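Local coordinates for protein pullulanase (PDB 2YOC) that hydrolyses alpha-1,6-glucosidic linkages in pullulan and in branched alpha-glucans, and is probably secreted by a type 2 secretion system, at residues D392-L397 with D656-G661; T214-Q219 with Y230-L235; Y891-N896 with E929-T934; Q304-V309 with Y345-T350. All coordinates share one frame; numbering follows the deposited sequence.

From the N terminus the four contacts follow one another in series, and none nests in or crosses another. Contact 2 comes first, closing a loop with 10 intervening residues that include helix 218-223, at the edge of a sheet in the Pullulanase N2 domain. Contact 4 pairs two strands of the carbohydrate-binding module 48 around 35 residues, 18 of them strand. Contact 1 spans the longest interval, 258 residues, and brings the loop after strand 379-380 against the entrance to barrel strand 661-664. Contact 3 closes a 32-residue loop beyond the last barrel strand. Contacts 2 and 3 lie on opposite sides of the chain's centre, about 66 Å apart between centres.

Contact 1. Residues D392-L397 with D656-G661; sequences DGWDNL and DYKIDG. With SO4 (sulfate ion), chain T.
A type I beta turn from Trp394 to Leu397 receives the side chain of Lys658, which reaches it from just beyond the end of helix 640-655. Lys658 lies over one face of the Trp394 indole, the two side chains overlapping in antiparallel fashion, each running toward the other's backbone. Lys658 CG sits 3.7 Å from Trp394 CZ2 on the six-membered ring, while Lys658 CD is offset toward the rim. The lysine chain is extended beyond CG, which carries Lys658 NZ onward to the five-membered ring of Trp394, 4.6 Å from that ring's centroid and 19° off its normal, a cation-pi contact. There Lys658 NZ also donates to Trp394 O at 2.8 Å, tilted 23° from the carbonyl plane, and weakly to Asp395 O at 3.2 Å. Segment 656-661 runs into strand 661-664, the fourth of the eight parallel strands of the (beta/alpha)8 barrel, and the contact lies at the N-terminal end of that strand, the end remote from the active-site side in this family. At the indole edge, near its plane, Trp394 CH2 comes 3.3 Å from Tyr657 O, and Trp394 CZ2 approaches Asp656 O obliquely at 3.4 Å. Asp656 O is in turn hydrogen-bonded to Arg573 of helix 567-582, which the indole also touches. Asp395 OD1 forms a salt bridge with Lys390. At the N-terminal end of 392-397, Asp392 N donates a weak 3.5 Å bond to O4 of a sulfate ion, probably from the crystallisation liquor.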
# COMPACT_ATOMS: atom_id res chain seq x y z
N ASP B 392 19.56 -58.94 -4.91
CA ASP B 392 19.13 -59.77 -3.79
C ASP B 392 18.38 -59.02 -2.73
O ASP B 392 18.86 -57.99 -2.22
CB ASP B 392 20.30 -60.55 -3.19
CG ASP B 392 20.23 -62.03 -3.50
OD1 ASP B 392 20.03 -62.38 -4.71
OD2 ASP B 392 20.37 -62.85 -2.56
N GLY B 393 17.18 -59.53 -2.44
CA GLY B 393 16.28 -58.97 -1.43
C GLY B 393 15.67 -57.65 -1.83
O GLY B 393 15.45 -56.79 -0.97
N TRP B 394 15.40 -57.48 -3.15
CA TRP B 394 14.78 -56.28 -3.69
C TRP B 394 13.35 -56.20 -3.19
O TRP B 394 12.91 -55.14 -2.77
CB TRP B 394 14.78 -56.31 -5.22
CG TRP B 394 13.95 -55.23 -5.84
CD1 TRP B 394 12.66 -55.34 -6.29
CD2 TRP B 394 14.33 -53.87 -6.03
NE1 TRP B 394 12.23 -54.13 -6.77
CE2 TRP B 394 13.24 -53.20 -6.62
CE3 TRP B 394 15.50 -53.14 -5.75
CZ2 TRP B 394 13.29 -51.86 -6.98
CZ3 TRP B 394 15.55 -51.81 -6.11
CH2 TRP B 394 14.45 -51.18 -6.71
N ASP B 395 12.65 -57.34 -3.22
CA ASP B 395 11.27 -57.46 -2.81
C ASP B 395 11.01 -56.98 -1.38
O ASP B 395 9.92 -56.44 -1.11
CB ASP B 395 10.74 -58.88 -3.08
CG ASP B 395 10.94 -59.32 -4.51
OD1 ASP B 395 10.05 -59.03 -5.36
OD2 ASP B 395 12.01 -59.90 -4.81
N ASN B 396 12.02 -57.06 -0.50
CA ASN B 396 11.88 -56.57 0.87
C ASN B 396 12.72 -55.30 1.12
O ASN B 396 13.36 -55.16 2.15
CB ASN B 396 12.12 -57.69 1.90
CG ASN B 396 11.21 -58.90 1.73
OD1 ASN B 396 9.97 -58.80 1.70
ND2 ASN B 396 11.81 -60.09 1.60
N LEU B 397 12.71 -54.37 0.16
CA LEU B 397 13.39 -53.08 0.30
C LEU B 397 12.36 -52.04 0.73
O LEU B 397 11.32 -51.88 0.09
CB LEU B 397 14.10 -52.65 -0.99
CG LEU B 397 14.83 -51.31 -0.90
CD1 LEU B 397 16.05 -51.39 -0.01
CD2 LEU B 397 15.17 -50.77 -2.27
N ASP B 656 7.83 -50.87 -9.69
CA ASP B 656 8.87 -51.74 -10.20
C ASP B 656 10.27 -51.21 -9.88
O ASP B 656 11.19 -51.99 -9.61
CB ASP B 656 8.62 -52.05 -11.67
CG ASP B 656 7.22 -52.62 -11.89
OD1 ASP B 656 6.85 -53.61 -11.21
OD2 ASP B 656 6.48 -52.08 -12.75
N TYR B 657 10.40 -49.89 -9.78
CA TYR B 657 11.68 -49.25 -9.47
C TYR B 657 11.84 -48.74 -8.06
O TYR B 657 12.96 -48.41 -7.65
CB TYR B 657 12.06 -48.22 -10.53
CG TYR B 657 12.40 -48.92 -11.82
CD1 TYR B 657 13.61 -49.59 -11.98
CD2 TYR B 657 11.47 -48.98 -12.86
CE1 TYR B 657 13.93 -50.21 -13.18
CE2 TYR B 657 11.78 -49.63 -14.05
CZ TYR B 657 13.01 -50.23 -14.22
OH TYR B 657 13.34 -50.83 -15.41
N LYS B 658 10.73 -48.72 -7.28
CA LYS B 658 10.73 -48.33 -5.88
C LYS B 658 11.30 -46.92 -5.67
O LYS B 658 12.22 -46.71 -4.86
CB LYS B 658 11.40 -49.41 -5.01
CG LYS B 658 10.54 -50.67 -4.88
CD LYS B 658 11.15 -51.72 -3.99
CE LYS B 658 10.14 -52.84 -3.87
NZ LYS B 658 10.46 -53.78 -2.78
N ILE B 659 10.75 -45.96 -6.44
CA ILE B 659 11.11 -44.54 -6.37
C ILE B 659 10.18 -43.92 -5.30
O ILE B 659 9.00 -44.33 -5.19
CB ILE B 659 10.98 -43.91 -7.78
CG1 ILE B 659 12.03 -44.51 -8.75
CG2 ILE B 659 11.03 -42.39 -7.77
CD1 ILE B 659 13.56 -44.07 -8.57
N ASP B 660 10.72 -43.00 -4.46
CA ASP B 660 9.94 -42.41 -3.37
C ASP B 660 9.26 -41.10 -3.68
O ASP B 660 8.28 -40.76 -3.01
CB ASP B 660 10.80 -42.27 -2.10
CG ASP B 660 11.54 -43.54 -1.73
OD1 ASP B 660 10.87 -44.58 -1.51
OD2 ASP B 660 12.80 -43.51 -1.74
N GLY B 661 9.80 -40.37 -4.66
CA GLY B 661 9.26 -39.08 -5.06
C GLY B 661 9.63 -38.70 -6.47
O GLY B 661 10.62 -39.21 -7.02
S SO4 T . 22.66 -60.20 -7.11
O1 SO4 T . 23.88 -60.86 -7.64
O2 SO4 T . 21.48 -61.05 -7.42
O3 SO4 T . 22.50 -58.89 -7.71
O4 SO4 T . 22.77 -60.01 -5.66

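Contact 2. Residues T214-Q219 with Y230-L235; sequences TTVSQQ and YAAFKL
Tyr230 and Phe233 meet segment 214-219 through their flat peptide groups rather than through their rings: Val216 CG2 lies 3.5 Å from Tyr230 O, and Thr214 CG2 lies 3.6 Å from Phe233 C. The rings serve other neighbours, Phe233 packing on Val186 of strand 185-191 and Tyr230 on Leu176 and Pro178. The contact belongs to the mixed sheet of the Pullulanase N2 domain, in which strand 212-214 is the outermost strand on one side and runs antiparallel to strand 232-234. Thr214 N donates to Ala232 O at 3.0 Å. The N-H points almost straight at the oxygen (176°), yet the donor stands well above the carbonyl plane, 49° out of it. Beyond Thr214 the chain turns off toward Ser217, the N-cap residue of helix 218-223. Two methyl groups pack near the Thr214 N–Ala232 O bond. With OG1 of Thr214 anti to the backbone N (chi1 -163°), Thr214 CG2 occupies the crowded position between N and the carbonyl carbon and faces Lys234, 3.4 Å from Lys234 N. The lysine side chain begins alongside, then leads away from the segment. The second methyl, Ala232 CB, faces the backbone between Thr214 and Val216, and both Ala232 and Val216 also rest on Leu176 of strand 174-176. Ala232 CB comes 3.6 Å from Val216 N and 3.9 Å from Val216 CG2.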
# COMPACT_ATOMS: atom_id res chain seq x y z
N THR B 214 -23.32 -23.88 -36.50
CA THR B 214 -23.85 -24.24 -35.18
C THR B 214 -23.18 -23.42 -34.09
O THR B 214 -22.33 -22.57 -34.37
CB THR B 214 -23.84 -25.77 -34.93
OG1 THR B 214 -24.71 -26.05 -33.83
CG2 THR B 214 -22.43 -26.34 -34.71
N THR B 215 -23.56 -23.68 -32.85
CA THR B 215 -22.95 -23.00 -31.73
C THR B 215 -22.09 -23.94 -30.90
O THR B 215 -22.46 -25.11 -30.72
CB THR B 215 -24.00 -22.20 -30.94
OG1 THR B 215 -25.16 -23.00 -30.75
CG2 THR B 215 -24.39 -20.91 -31.65
N VAL B 216 -20.93 -23.42 -30.41
CA VAL B 216 -19.97 -24.18 -29.58
C VAL B 216 -20.71 -24.80 -28.37
O VAL B 216 -21.38 -24.07 -27.61
CB VAL B 216 -18.77 -23.29 -29.13
CG1 VAL B 216 -17.73 -24.09 -28.37
CG2 VAL B 216 -18.10 -22.60 -30.31
N SER B 217 -20.62 -26.14 -28.23
CA SER B 217 -21.19 -26.91 -27.11
C SER B 217 -20.57 -26.49 -25.78
O SER B 217 -19.39 -26.13 -25.72
CB SER B 217 -20.93 -28.40 -27.30
OG SER B 217 -21.31 -29.14 -26.15
N GLN B 218 -21.38 -26.60 -24.71
CA GLN B 218 -20.96 -26.32 -23.33
C GLN B 218 -19.77 -27.22 -23.01
O GLN B 218 -18.73 -26.71 -22.60
CB GLN B 218 -22.12 -26.58 -22.36
CG GLN B 218 -22.29 -25.49 -21.31
CD GLN B 218 -21.30 -25.61 -20.17
OE1 GLN B 218 -21.30 -26.59 -19.41
NE2 GLN B 218 -20.48 -24.58 -20.01
N GLN B 219 -19.89 -28.54 -23.31
CA GLN B 219 -18.86 -29.55 -23.15
C GLN B 219 -17.56 -29.12 -23.86
O GLN B 219 -16.50 -29.16 -23.23
CB GLN B 219 -19.39 -30.94 -23.59
CG GLN B 219 -18.35 -32.01 -24.05
CD GLN B 219 -18.38 -32.32 -25.56
OE1 GLN B 219 -19.42 -32.67 -26.15
NE2 GLN B 219 -17.20 -32.28 -26.20
N TYR B 230 -14.01 -19.45 -31.65
CA TYR B 230 -13.97 -19.99 -33.02
C TYR B 230 -15.37 -20.39 -33.55
O TYR B 230 -16.20 -20.91 -32.78
CB TYR B 230 -13.07 -21.23 -33.07
CG TYR B 230 -11.58 -20.98 -33.05
CD1 TYR B 230 -11.04 -19.95 -32.30
CD2 TYR B 230 -10.71 -21.82 -33.72
CE1 TYR B 230 -9.66 -19.73 -32.26
CE2 TYR B 230 -9.34 -21.60 -33.72
CZ TYR B 230 -8.81 -20.56 -32.97
OH TYR B 230 -7.44 -20.36 -32.94
N ALA B 231 -15.60 -20.16 -34.86
CA ALA B 231 -16.84 -20.47 -35.57
C ALA B 231 -17.11 -21.98 -35.59
O ALA B 231 -16.29 -22.75 -36.12
CB ALA B 231 -16.77 -19.93 -37.00
N ALA B 232 -18.27 -22.39 -35.02
CA ALA B 232 -18.69 -23.80 -34.94
C ALA B 232 -19.50 -24.26 -36.15
O ALA B 232 -20.36 -23.53 -36.63
CB ALA B 232 -19.47 -24.05 -33.65
N PHE B 233 -19.22 -25.50 -36.62
CA PHE B 233 -19.91 -26.15 -37.73
C PHE B 233 -20.30 -27.59 -37.39
O PHE B 233 -19.46 -28.36 -36.92
CB PHE B 233 -19.07 -26.14 -39.02
CG PHE B 233 -18.65 -24.75 -39.44
CD1 PHE B 233 -17.47 -24.19 -38.97
CD2 PHE B 233 -19.45 -24.00 -40.29
CE1 PHE B 233 -17.09 -22.90 -39.36
CE2 PHE B 233 -19.06 -22.71 -40.67
CZ PHE B 233 -17.89 -22.17 -40.19
N LYS B 234 -21.57 -27.93 -37.64
CA LYS B 234 -22.15 -29.26 -37.41
C LYS B 234 -21.87 -30.15 -38.61
O LYS B 234 -22.06 -29.72 -39.74
CB LYS B 234 -23.67 -29.15 -37.17
CG LYS B 234 -24.29 -30.36 -36.51
CD LYS B 234 -25.81 -30.30 -36.51
CE LYS B 234 -26.51 -31.37 -35.67
NZ LYS B 234 -26.44 -31.11 -34.20
N LEU B 235 -21.38 -31.39 -38.36
CA LEU B 235 -21.08 -32.37 -39.43
C LEU B 235 -22.38 -33.09 -39.74
O LEU B 235 -23.21 -33.18 -38.84
CB LEU B 235 -20.05 -33.41 -38.94
CG LEU B 235 -18.60 -33.19 -39.32
CD1 LEU B 235 -17.89 -32.29 -38.30
CD2 LEU B 235 -17.85 -34.51 -39.40

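Contact 3. Residues Y891-N896 with E929-T934; sequences YSLQDN and ELKQMT
Leu893 and Leu930 carry an apolar contact between a loop and helix 927-945, in the part of the chain that joins the last barrel strand, 860-864, to the C-terminal antiparallel sheet. The helix backs onto helix 840-855, where Met933, present as selenomethionine, packs on Gln847 and Leu851. Among the apolar contacts, Leu930 acts as the plug: its CD1 enters the bend of the loop and lies 3.6 Å from both Leu893 C and Asp895 N, with Leu893 CB at 3.8 Å. Its other methyl, CD2, touches Asn896 CB at 4.0 Å. Leu893 takes a left-handed backbone conformation (phi 47°), and its CB is directed at the helix; its side chain crosses Lys931 at about a right angle, with Leu893 CD1 4.0 Å from Lys931 CG. Polar bonds lie around this interface. Asp895 OD2 pairs with Arg888 and accepts from Asn897 N, while Asn896 ND2 reaches Leu870 O, in an earlier part of the chain. In the helix, Leu930 O is met twice by Thr934, by N at 2.9 Å and by OG1 at 2.7 Å. That hydroxyl, which stands 42° out of the carbonyl plane, is probably shared with Glu868 O, its further partner.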
# COMPACT_ATOMS: atom_id res chain seq x y z
N TYR B 891 35.84 -35.33 -5.57
CA TYR B 891 35.62 -36.02 -4.30
C TYR B 891 36.91 -36.34 -3.51
O TYR B 891 36.83 -36.81 -2.37
CB TYR B 891 34.61 -37.19 -4.40
CG TYR B 891 33.17 -36.72 -4.51
CD1 TYR B 891 32.47 -36.27 -3.39
CD2 TYR B 891 32.50 -36.73 -5.73
CE1 TYR B 891 31.17 -35.79 -3.49
CE2 TYR B 891 31.19 -36.28 -5.85
CZ TYR B 891 30.52 -35.79 -4.72
OH TYR B 891 29.23 -35.33 -4.83
N SER B 892 38.09 -36.00 -4.09
CA SER B 892 39.40 -36.15 -3.45
C SER B 892 39.79 -34.84 -2.72
O SER B 892 40.88 -34.75 -2.15
CB SER B 892 40.46 -36.56 -4.47
OG SER B 892 41.13 -35.44 -5.03
N LEU B 893 38.89 -33.84 -2.77
CA LEU B 893 38.95 -32.51 -2.15
C LEU B 893 40.26 -31.74 -2.33
O LEU B 893 40.93 -31.43 -1.35
CB LEU B 893 38.51 -32.50 -0.66
CG LEU B 893 37.39 -33.41 -0.17
CD1 LEU B 893 36.98 -32.99 1.25
CD2 LEU B 893 36.18 -33.38 -1.10
N GLN B 894 40.61 -31.42 -3.56
CA GLN B 894 41.82 -30.64 -3.82
C GLN B 894 41.42 -29.24 -4.22
O GLN B 894 42.14 -28.29 -3.92
CB GLN B 894 42.69 -31.30 -4.91
CG GLN B 894 43.28 -32.66 -4.51
CD GLN B 894 44.05 -32.60 -3.21
OE1 GLN B 894 43.68 -33.24 -2.22
NE2 GLN B 894 45.12 -31.79 -3.18
N ASP B 895 40.24 -29.12 -4.87
CA ASP B 895 39.65 -27.87 -5.38
C ASP B 895 38.16 -28.00 -5.74
O ASP B 895 37.65 -29.09 -6.01
CB ASP B 895 40.44 -27.35 -6.60
CG ASP B 895 40.24 -28.18 -7.85
OD1 ASP B 895 40.60 -29.39 -7.83
OD2 ASP B 895 39.72 -27.64 -8.84
N ASN B 896 37.49 -26.84 -5.83
CA ASN B 896 36.09 -26.68 -6.15
C ASN B 896 35.85 -26.49 -7.66
O ASN B 896 34.73 -26.14 -8.06
CB ASN B 896 35.53 -25.47 -5.38
CG ASN B 896 36.04 -24.12 -5.85
OD1 ASN B 896 37.13 -23.98 -6.43
ND2 ASN B 896 35.25 -23.08 -5.58
N GLU B 929 39.64 -25.58 2.86
CA GLU B 929 38.40 -24.84 2.69
C GLU B 929 37.23 -25.78 2.44
O GLU B 929 36.16 -25.63 3.07
CB GLU B 929 38.54 -23.78 1.58
CG GLU B 929 39.55 -22.67 1.87
CD GLU B 929 41.04 -23.01 1.88
OE1 GLU B 929 41.59 -23.31 0.80
OE2 GLU B 929 41.66 -22.94 2.97
N LEU B 930 37.43 -26.79 1.57
CA LEU B 930 36.40 -27.80 1.26
C LEU B 930 36.04 -28.56 2.53
O LEU B 930 34.85 -28.71 2.82
CB LEU B 930 36.84 -28.74 0.11
CG LEU B 930 37.41 -28.03 -1.13
CD1 LEU B 930 37.92 -29.01 -2.12
CD2 LEU B 930 36.39 -27.12 -1.81
N LYS B 931 37.05 -28.94 3.35
CA LYS B 931 36.82 -29.62 4.61
C LYS B 931 36.05 -28.72 5.62
O LYS B 931 35.16 -29.20 6.31
CB LYS B 931 38.14 -30.16 5.19
CG LYS B 931 38.53 -31.54 4.65
CD LYS B 931 39.84 -32.06 5.27
CE LYS B 931 40.29 -33.38 4.67
NZ LYS B 931 41.37 -34.04 5.46
N GLN B 932 36.38 -27.42 5.65
CA GLN B 932 35.73 -26.40 6.48
C GLN B 932 34.22 -26.32 6.08
O GLN B 932 33.34 -26.41 6.94
CB GLN B 932 36.44 -25.04 6.27
CG GLN B 932 36.02 -23.90 7.19
CD GLN B 932 36.82 -22.63 6.93
OE1 GLN B 932 36.28 -21.59 6.53
NE2 GLN B 932 38.14 -22.68 7.16
N MSE B 933 33.94 -26.20 4.75
CA MSE B 933 32.57 -26.15 4.23
C MSE B 933 31.79 -27.44 4.51
O MSE B 933 30.63 -27.35 4.90
CB MSE B 933 32.55 -25.78 2.73
CG MSE B 933 31.16 -25.49 2.18
SE MSE B 933 30.29 -24.00 3.08
CE MSE B 933 28.64 -24.91 3.62
N THR B 934 32.41 -28.63 4.32
CA THR B 934 31.73 -29.91 4.59
C THR B 934 31.30 -29.95 6.06
O THR B 934 30.14 -30.25 6.34
CB THR B 934 32.59 -31.13 4.21
OG1 THR B 934 33.21 -30.90 2.94
CG2 THR B 934 31.79 -32.39 4.11

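Contact 4. Residues Q304-V309 with Y345-T350; sequences QQVDVV and YRYAMT
Val306 projects its CG1 methyl into the notch between Met349 and Tyr347, 4.0 Å from the selenium SE of Met349 (selenomethionine) and 4.1 Å from Tyr347 CB. Val306 and Met349 run alongside each other from the same face of the sheet. The chain of Met349 bends at chi2 (-67°) and again at chi3 (-55°), the latter setting Met349 CE beside Val306 CG2, at 4.1 Å. Farther along this face Val308 spreads its two methyls against two neighbouring tyrosines: CG2 comes to the edge of the Tyr347 ring, near its plane, and Val308 CG1 approaches Tyr345 CD2 obliquely at 4.2 Å. Tyr345 CD2 in turn stands over one face of Tyr347, toward its rim. Both phenols reach Asp366 OD2 by hydrogen bonds, and Phe296 and Val298 of strand 293-299 pack on this same face. These are neighbouring antiparallel strands, with axes at 160°, in the beta sheet of the carbohydrate-binding module 48 characteristic of isoamylase-type enzymes. Asp307 and Ala348 form one hydrogen-bonded pair, and Val309 and Arg346 the next, with Val309 N donating to Arg346 O at 3.0 Å. At the Gln304 end of the pair the regular pairing is broken by a classic beta bulge: Gln304 and Gln305 both face Thr350, and Thr350 O accepts from both backbone nitrogens, the Gln305 N bond being 3.2 Å long and lying in the carbonyl plane. On the opposite face of the sheet, Val309 CG2 rests on the small Ala348 CB at 3.8 Å, and Gln305 CB meets Thr350 CB at the same distance. Arg346 extends from that face to a salt bridge with Glu363.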
# COMPACT_ATOMS: atom_id res chain seq x y z
N GLN B 304 -3.85 -46.92 -40.49
CA GLN B 304 -4.51 -47.72 -41.51
C GLN B 304 -4.18 -49.19 -41.31
O GLN B 304 -5.03 -50.04 -41.54
CB GLN B 304 -4.10 -47.22 -42.89
CG GLN B 304 -4.98 -46.08 -43.35
CD GLN B 304 -4.54 -45.49 -44.65
OE1 GLN B 304 -4.10 -46.19 -45.59
NE2 GLN B 304 -4.70 -44.18 -44.75
N GLN B 305 -2.95 -49.46 -40.83
CA GLN B 305 -2.43 -50.78 -40.49
C GLN B 305 -1.32 -50.70 -39.41
O GLN B 305 -0.57 -49.71 -39.37
CB GLN B 305 -1.93 -51.54 -41.73
CG GLN B 305 -1.80 -53.05 -41.53
CD GLN B 305 -3.07 -53.73 -41.06
OE1 GLN B 305 -4.16 -53.54 -41.63
NE2 GLN B 305 -2.94 -54.52 -39.99
N VAL B 306 -1.26 -51.71 -38.52
CA VAL B 306 -0.24 -51.89 -37.49
C VAL B 306 0.09 -53.38 -37.45
O VAL B 306 -0.83 -54.20 -37.42
CB VAL B 306 -0.64 -51.39 -36.07
CG1 VAL B 306 0.57 -51.38 -35.13
CG2 VAL B 306 -1.29 -50.01 -36.11
N ASP B 307 1.40 -53.73 -37.44
CA ASP B 307 1.92 -55.11 -37.35
C ASP B 307 3.02 -55.17 -36.27
O ASP B 307 3.78 -54.20 -36.13
CB ASP B 307 2.58 -55.57 -38.68
CG ASP B 307 1.71 -55.70 -39.93
OD1 ASP B 307 0.49 -55.43 -39.84
OD2 ASP B 307 2.26 -56.06 -41.00
N VAL B 308 3.13 -56.28 -35.52
CA VAL B 308 4.23 -56.42 -34.57
C VAL B 308 5.32 -57.09 -35.39
O VAL B 308 5.05 -58.08 -36.07
CB VAL B 308 3.93 -57.28 -33.31
CG1 VAL B 308 4.99 -57.06 -32.23
CG2 VAL B 308 2.54 -57.02 -32.75
N VAL B 309 6.52 -56.54 -35.37
CA VAL B 309 7.66 -57.13 -36.09
C VAL B 309 8.53 -57.65 -34.97
O VAL B 309 8.87 -56.87 -34.08
CB VAL B 309 8.43 -56.11 -36.99
CG1 VAL B 309 9.50 -56.81 -37.81
CG2 VAL B 309 7.47 -55.34 -37.88
N TYR B 345 11.38 -55.98 -30.72
CA TYR B 345 10.23 -55.66 -31.56
C TYR B 345 10.11 -54.19 -31.82
O TYR B 345 10.65 -53.34 -31.08
CB TYR B 345 8.92 -56.20 -30.92
CG TYR B 345 8.43 -55.41 -29.72
CD1 TYR B 345 9.04 -55.56 -28.48
CD2 TYR B 345 7.35 -54.54 -29.83
CE1 TYR B 345 8.59 -54.84 -27.37
CE2 TYR B 345 6.91 -53.79 -28.73
CZ TYR B 345 7.54 -53.94 -27.51
OH TYR B 345 7.13 -53.20 -26.42
N ARG B 346 9.32 -53.90 -32.85
CA ARG B 346 8.90 -52.57 -33.26
C ARG B 346 7.54 -52.76 -33.90
O ARG B 346 7.21 -53.86 -34.34
CB ARG B 346 9.89 -51.99 -34.28
CG ARG B 346 11.24 -51.63 -33.70
CD ARG B 346 11.99 -50.70 -34.59
NE ARG B 346 12.33 -51.34 -35.86
CZ ARG B 346 13.55 -51.33 -36.39
NH1 ARG B 346 14.55 -50.73 -35.76
NH2 ARG B 346 13.76 -51.90 -37.57
N TYR B 347 6.74 -51.70 -33.96
CA TYR B 347 5.44 -51.72 -34.61
C TYR B 347 5.63 -51.14 -35.98
O TYR B 347 6.19 -50.06 -36.09
CB TYR B 347 4.40 -50.86 -33.86
CG TYR B 347 4.09 -51.38 -32.47
CD1 TYR B 347 3.58 -52.66 -32.29
CD2 TYR B 347 4.37 -50.61 -31.35
CE1 TYR B 347 3.34 -53.16 -31.01
CE2 TYR B 347 4.12 -51.10 -30.06
CZ TYR B 347 3.58 -52.37 -29.90
OH TYR B 347 3.31 -52.87 -28.66
N ALA B 348 5.20 -51.87 -37.02
CA ALA B 348 5.27 -51.38 -38.39
C ALA B 348 3.96 -50.66 -38.67
O ALA B 348 2.88 -51.29 -38.74
CB ALA B 348 5.46 -52.53 -39.34
N MSE B 349 4.04 -49.31 -38.75
CA MSE B 349 2.90 -48.43 -38.95
C MSE B 349 2.60 -48.17 -40.42
O MSE B 349 3.50 -48.17 -41.27
CB MSE B 349 3.18 -47.07 -38.32
CG MSE B 349 3.64 -47.13 -36.87
SE MSE B 349 2.27 -47.76 -35.66
CE MSE B 349 0.81 -46.45 -36.11
N THR B 350 1.32 -47.90 -40.70
CA THR B 350 0.78 -47.43 -41.97
C THR B 350 -0.19 -46.36 -41.49
O THR B 350 -1.28 -46.69 -41.00
CB THR B 350 0.15 -48.52 -42.78
OG1 THR B 350 1.16 -49.47 -43.09
CG2 THR B 350 -0.43 -47.98 -44.05